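Local coordinates for flavodoxin (Bacillus cereus, PDB 6FSG), which binds flavin mononucleotide and probably serves as a low-potential electron donor to a number of redox enzymes, at residues G82-A86 with A114-L118. Numbering follows the deposited sequence. Where two conformers were deposited one is given.
Sequences GKKAA and AAVVL
Ala85 sits between Ala115 and Val117 in a parallel backbone ladder of the flavodoxin fold. The ladder pairs the starts of strands 84-91 and 115-124, the two strands of a beta-alpha-beta unit whose connection carries helix 100-111. Strand 115-124 is one of the two edge strands of the five-stranded parallel sheet. Three hydrogen bonds make the pairing. Ala115 N gives to Lys83 O at 2.8 Å. Ala85 N then gives to Ala115 O at 2.9 Å. Val117 N closes the set on Ala85 O at 3.0 Å. Two CA-H...O contacts lie beside these bonds, Lys84 CA to Ala115 O and Val116 CA to Ala85 O.

Side chains add a few small contacts. The methyl groups of Ala85 and Ala114 meet, CB to CB, at 4.0 Å. With CG1 of Val117 beside its backbone N (chi1 -63°), CG2 falls between N and the carbonyl carbon, and this methyl lies 3.6 Å from the carbonyl oxygen Ala85 O. Farther along, Leu118 CD1 rests 4.0 Å from Ala86 CB.

Outside the pair, Leu109 of helix 100-111 touches Ala85 and Val116 on one face of the sheet, and Phe138 of helix 129-144 touches Ala86 and Leu118 on the other. Lys84 and Ala86 bond through their backbones to the next strand, 51-55. Near the entry to strand 84-91 the Lys84 side chain, in one of its two conformers, turns back through its first two torsions. Its chi4 of -78° brings NZ round, and NZ gives a hydrogen bond of 2.9 Å to Gly82 O.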
# COMPACT_ATOMS: atom_id res chain seq x y z
N GLY A 82 10.18 -7.37 -11.73
CA GLY A 82 10.43 -6.11 -12.38
C GLY A 82 9.67 -4.91 -11.83
O GLY A 82 10.11 -3.78 -12.01
N LYS A 83 8.53 -5.14 -11.17
CA LYS A 83 7.70 -4.04 -10.71
C LYS A 83 8.33 -3.38 -9.48
O LYS A 83 9.09 -4.02 -8.74
CB LYS A 83 6.30 -4.52 -10.34
CG LYS A 83 5.65 -5.48 -11.33
CD LYS A 83 5.36 -4.82 -12.65
CE LYS A 83 4.32 -5.62 -13.42
NZ LYS A 83 4.16 -5.08 -14.79
N LYS A 84 8.04 -2.09 -9.29
CA LYS A 84 8.43 -1.35 -8.10
C LYS A 84 7.23 -1.29 -7.16
O LYS A 84 6.11 -1.02 -7.60
CB LYS A 84 8.84 0.09 -8.44
CG LYS A 84 9.70 0.24 -9.68
CD LYS A 84 10.99 -0.54 -9.61
CE LYS A 84 11.83 -0.32 -10.88
NZ LYS A 84 11.34 -1.12 -12.04
N ALA A 85 7.46 -1.55 -5.86
CA ALA A 85 6.35 -1.63 -4.92
C ALA A 85 6.68 -1.00 -3.57
O ALA A 85 7.84 -0.88 -3.17
CB ALA A 85 5.89 -3.09 -4.74
N ALA A 86 5.62 -0.65 -2.84
CA ALA A 86 5.75 -0.10 -1.49
C ALA A 86 4.42 -0.27 -0.77
O ALA A 86 3.38 -0.46 -1.41
CB ALA A 86 6.14 1.38 -1.54
N ALA A 114 8.45 -8.61 -6.81
CA ALA A 114 8.49 -7.16 -6.87
C ALA A 114 9.74 -6.63 -6.19
O ALA A 114 10.26 -7.23 -5.24
CB ALA A 114 7.26 -6.56 -6.20
N ALA A 115 10.22 -5.49 -6.67
CA ALA A 115 11.29 -4.76 -6.00
C ALA A 115 10.62 -3.80 -5.02
O ALA A 115 10.01 -2.81 -5.43
CB ALA A 115 12.12 -3.99 -7.03
N VAL A 116 10.69 -4.12 -3.73
CA VAL A 116 10.12 -3.24 -2.71
C VAL A 116 11.15 -2.15 -2.45
O VAL A 116 12.27 -2.44 -2.01
CB VAL A 116 9.77 -4.03 -1.44
CG1 VAL A 116 9.33 -3.10 -0.32
CG2 VAL A 116 8.69 -5.07 -1.76
N VAL A 117 10.79 -0.91 -2.77
CA VAL A 117 11.77 0.18 -2.88
C VAL A 117 11.77 1.13 -1.69
O VAL A 117 12.64 2.01 -1.62
CB VAL A 117 11.61 0.97 -4.20
CG1 VAL A 117 11.87 0.06 -5.39
CG2 VAL A 117 10.23 1.59 -4.30
N LEU A 118 10.82 0.98 -0.77
CA LEU A 118 10.75 1.79 0.44
C LEU A 118 10.49 0.88 1.63
O LEU A 118 9.88 -0.19 1.49
CB LEU A 118 9.60 2.82 0.37
CG LEU A 118 9.63 3.79 -0.81
CD1 LEU A 118 8.37 4.64 -0.83
CD2 LEU A 118 10.87 4.68 -0.80